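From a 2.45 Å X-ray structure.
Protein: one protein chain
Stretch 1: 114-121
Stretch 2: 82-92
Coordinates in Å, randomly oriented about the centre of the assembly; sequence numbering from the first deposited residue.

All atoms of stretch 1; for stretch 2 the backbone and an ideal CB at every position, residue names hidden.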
# COMPACT_ATOMS: atom_id res chain seq x y z
N PHE A 114 -0.88 3.01 -11.55
CA PHE A 114 -1.08 2.56 -10.18
C PHE A 114 0.22 2.28 -9.42
O PHE A 114 0.19 1.71 -8.34
CB PHE A 114 -1.97 1.30 -10.16
CG PHE A 114 -3.14 1.36 -11.12
CD1 PHE A 114 -3.83 2.55 -11.33
CD2 PHE A 114 -3.53 0.22 -11.82
CE1 PHE A 114 -4.90 2.60 -12.24
CE2 PHE A 114 -4.59 0.27 -12.73
CZ PHE A 114 -5.28 1.46 -12.93
N LYS A 115 1.38 2.65 -9.97
CA LYS A 115 2.63 2.52 -9.20
C LYS A 115 2.59 3.48 -8.00
O LYS A 115 2.26 4.65 -8.17
CB LYS A 115 3.86 2.82 -10.06
CG LYS A 115 4.07 1.90 -11.26
CD LYS A 115 4.57 0.52 -10.84
CE LYS A 115 5.23 -0.19 -12.03
NZ LYS A 115 6.65 0.22 -12.28
N LEU A 116 2.95 3.01 -6.82
CA LEU A 116 2.74 3.80 -5.60
C LEU A 116 3.83 4.83 -5.28
O LEU A 116 3.50 5.91 -4.78
CB LEU A 116 2.55 2.87 -4.41
CG LEU A 116 1.20 2.15 -4.46
CD1 LEU A 116 0.93 1.37 -3.16
CD2 LEU A 116 0.07 3.13 -4.77
N GLU A 117 5.10 4.51 -5.51
CA GLU A 117 6.15 5.50 -5.27
C GLU A 117 5.96 6.79 -6.13
O GLU A 117 6.06 7.90 -5.60
CB GLU A 117 7.56 4.91 -5.50
CG GLU A 117 8.68 5.93 -5.19
CD GLU A 117 10.11 5.43 -5.50
OE1 GLU A 117 10.30 4.24 -5.86
OE2 GLU A 117 11.05 6.25 -5.37
N PRO A 118 5.68 6.66 -7.45
CA PRO A 118 5.48 7.93 -8.17
C PRO A 118 4.14 8.58 -7.83
O PRO A 118 4.02 9.81 -7.95
CB PRO A 118 5.53 7.52 -9.65
CG PRO A 118 5.18 6.08 -9.66
CD PRO A 118 5.72 5.51 -8.38
N PHE A 119 3.17 7.79 -7.40
CA PHE A 119 1.91 8.33 -6.89
C PHE A 119 2.13 9.21 -5.65
O PHE A 119 1.54 10.30 -5.54
CB PHE A 119 0.93 7.20 -6.53
CG PHE A 119 -0.33 7.70 -5.90
CD1 PHE A 119 -1.36 8.22 -6.68
CD2 PHE A 119 -0.48 7.69 -4.51
CE1 PHE A 119 -2.52 8.72 -6.11
CE2 PHE A 119 -1.63 8.18 -3.92
CZ PHE A 119 -2.66 8.70 -4.72
N CYS A 120 2.95 8.75 -4.71
CA CYS A 120 3.18 9.49 -3.49
C CYS A 120 3.89 10.81 -3.76
O CYS A 120 3.55 11.84 -3.16
CB CYS A 120 3.96 8.65 -2.48
SG CYS A 120 2.99 7.27 -1.79
N GLN A 121 4.86 10.81 -4.67
CA GLN A 121 5.60 12.03 -4.99
C GLN A 121 4.65 13.03 -5.63
O GLN A 121 4.75 14.23 -5.39
CB GLN A 121 6.78 11.75 -5.92
CG GLN A 121 7.97 11.11 -5.22
CD GLN A 121 9.16 10.86 -6.14
OE1 GLN A 121 9.56 11.75 -6.90
NE2 GLN A 121 9.72 9.66 -6.07
N UNK A 82 -2.16 -0.28 6.54
CA UNK A 82 -0.95 0.46 6.28
C UNK A 82 -0.28 -0.14 5.05
O UNK A 82 -0.21 -1.36 4.90
CB UNK A 82 -0.02 0.44 7.49
N UNK A 83 0.19 0.72 4.15
CA UNK A 83 1.07 0.28 3.08
C UNK A 83 2.41 1.02 3.19
O UNK A 83 2.45 2.26 3.15
CB UNK A 83 0.42 0.52 1.71
N UNK A 84 3.49 0.26 3.34
CA UNK A 84 4.81 0.88 3.37
C UNK A 84 5.38 0.89 1.95
O UNK A 84 5.35 -0.14 1.27
CB UNK A 84 5.74 0.14 4.33
N UNK A 85 5.87 2.04 1.49
CA UNK A 85 6.43 2.13 0.14
C UNK A 85 7.97 2.13 0.13
O UNK A 85 8.60 3.04 0.69
CB UNK A 85 5.91 3.40 -0.54
N UNK A 86 8.57 1.12 -0.49
CA UNK A 86 10.03 1.07 -0.65
C UNK A 86 10.47 1.31 -2.09
O UNK A 86 9.67 1.66 -2.96
CB UNK A 86 10.56 -0.28 -0.18
N UNK A 87 11.77 1.12 -2.34
CA UNK A 87 12.30 1.26 -3.68
C UNK A 87 11.94 0.08 -4.56
O UNK A 87 11.41 -0.92 -4.08
CB UNK A 87 13.82 1.43 -3.63
N UNK A 88 12.20 0.21 -5.86
CA UNK A 88 12.02 -0.88 -6.81
C UNK A 88 10.61 -1.45 -6.87
O UNK A 88 10.44 -2.60 -7.26
CB UNK A 88 12.99 -2.01 -6.47
N UNK A 89 9.62 -0.65 -6.47
CA UNK A 89 8.21 -1.04 -6.57
C UNK A 89 7.85 -2.14 -5.57
O UNK A 89 6.84 -2.84 -5.72
CB UNK A 89 7.89 -1.51 -7.99
N UNK A 90 8.68 -2.29 -4.55
CA UNK A 90 8.38 -3.15 -3.41
C UNK A 90 7.50 -2.42 -2.39
O UNK A 90 7.77 -1.27 -2.05
CB UNK A 90 9.68 -3.62 -2.75
N UNK A 91 6.45 -3.07 -1.91
CA UNK A 91 5.61 -2.50 -0.86
C UNK A 91 5.27 -3.59 0.16
O UNK A 91 5.42 -4.78 -0.12
CB UNK A 91 4.34 -1.89 -1.45
N UNK A 92 4.85 -3.18 1.35
CA UNK A 92 4.29 -4.11 2.33
C UNK A 92 2.92 -3.58 2.73
O UNK A 92 2.65 -2.39 2.59
CB UNK A 92 5.20 -4.27 3.55

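The visible backbone of stretch 2 is a hairpin, two strands joined by a turn, and the helix that begins at Leu-116 crosses the first strand nearly at a right angle, 95° between their directions.

Position 82 lies beyond reach of stretch 1, its extended backbone open to many residues, beta-branched ones among them; it is Val-82.

At position 83 the CA-to-CB bond points toward the helix, and the ideal CB lies 5.0 Å from CD1 of Leu-116. That methyl offers neither charge nor polar atom, so a medium-sized aliphatic suits, and valine, leucine or isoleucine could each serve. The deposited Ile-83 brings its CG2 to 4.1 Å from Leu-116 CD1.

Position 84 is again out of reach, so many kinds would suit, polar or apolar. Its backbone N and O both pair with position 92, which fixes the hairpin register. The residue is Asp-84, whose carboxylate bonds outside the two stretches.

Position 85 is where the backbones come nearest, its CA 6.4 Å from the CA of Glu-117. The ideal CB points toward the helix, 5.0 Å from Cys-120 SG and 5.2 Å from both Leu-116 CB and Glu-117 N. Something apolar, able to spread over one helical turn, is wanted; isoleucine, valine, leucine or methionine are candidates. Ile-85 does this with three contacts: CD1 is 3.6 Å from Leu-116 CD1, CG1 is 4.2 Å from Cys-120 SG, and CG2 is 3.9 Å from Glu-117 CA.

At 86 the CA-to-CB bond points away, so the contact permits even a large side chain, and Tyr-86 supplies one. Its backbone O lies 3.9 Å from Glu-117 OE1.

Position 87 has phi/psi of -75/170, which does not require glycine, and an ideal CB would have room, 5.0 Å from Glu-117 OE1. Small residues would do; it is Gly-87.

Position 88 has positive phi (58/24), which favours glycine, asparagine or aspartate, and its CB points away. Asp-88 fits that backbone and leaves its carboxylate clear of stretch 1.

Position 89 also has positive phi (70/20), with the same preference, but here stretch 1 adds a charge: the ideal CB is 4.8 Å from Lys-115 NZ. Although the CA-to-CB bond runs sideways, a short acid can bend nearer. Asp-89 does so: Lys-115 NZ donates to its OD2 at 2.7 Å in a salt bridge. A water also donates to Asp-89 OD1 at 3.1 Å while accepting from Glu-117 N at 2.6 Å, linking the turn to the first turn of the helix, where backbone NH groups lack helical partners.

Position 90 is out of reach, so many kinds would suit, polar or apolar; Leu-90 occupies it.

At 91 the CB returns toward stretch 1, 5.0 Å from Leu-116 CD1. An aliphatic is again the natural choice, and Ile-91 places CD1 4.2 Å from Leu-116 CD1, which thus meets 83, 85 and 91 alike.

Position 92 is out of reach, and its extended backbone suits beta-branched residues among others; it is Thr-92.

Stretch 2 (82-92) VIDIYGDDLIT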
# COMPACT_ATOMS: atom_id res chain seq x y z
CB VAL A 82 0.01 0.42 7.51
CG1 VAL A 82 1.34 1.03 7.18
CG2 VAL A 82 -0.62 1.14 8.69
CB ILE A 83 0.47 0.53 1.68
CG1 ILE A 83 -0.96 0.00 1.60
CG2 ILE A 83 1.34 -0.12 0.60
CD1 ILE A 83 -1.66 0.34 0.29
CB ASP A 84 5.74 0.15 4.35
CG ASP A 84 5.33 0.34 5.81
OD1 ASP A 84 4.74 1.39 6.14
OD2 ASP A 84 5.62 -0.56 6.64
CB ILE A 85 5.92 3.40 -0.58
CG1 ILE A 85 4.39 3.49 -0.48
CG2 ILE A 85 6.40 3.43 -2.02
CD1 ILE A 85 3.69 2.26 -0.99
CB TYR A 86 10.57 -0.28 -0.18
CG TYR A 86 10.23 -0.58 1.26
CD1 TYR A 86 11.12 -0.26 2.28
CD2 TYR A 86 9.01 -1.13 1.59
CE1 TYR A 86 10.81 -0.51 3.59
CE2 TYR A 86 8.69 -1.39 2.89
CZ TYR A 86 9.59 -1.08 3.89
OH TYR A 86 9.24 -1.34 5.19
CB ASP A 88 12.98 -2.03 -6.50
CG ASP A 88 14.39 -1.74 -6.93
OD1 ASP A 88 14.68 -0.57 -7.31
OD2 ASP A 88 15.21 -2.68 -6.90
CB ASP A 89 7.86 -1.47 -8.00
CG ASP A 89 7.76 -0.30 -8.94
OD1 ASP A 89 7.35 0.78 -8.46
OD2 ASP A 89 8.09 -0.43 -10.14
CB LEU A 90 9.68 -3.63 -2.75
CG LEU A 90 9.66 -4.40 -1.42
CD1 LEU A 90 8.99 -5.78 -1.56
CD2 LEU A 90 11.07 -4.53 -0.83
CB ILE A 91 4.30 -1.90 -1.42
CG1 ILE A 91 3.34 -3.01 -1.82
CG2 ILE A 91 4.54 -0.97 -2.60
CD1 ILE A 91 1.95 -2.51 -2.09
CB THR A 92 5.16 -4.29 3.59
OG1 THR A 92 5.25 -3.04 4.31
CG2 THR A 92 6.56 -4.81 3.24
O HOH W 1 5.76 2.01 -6.06
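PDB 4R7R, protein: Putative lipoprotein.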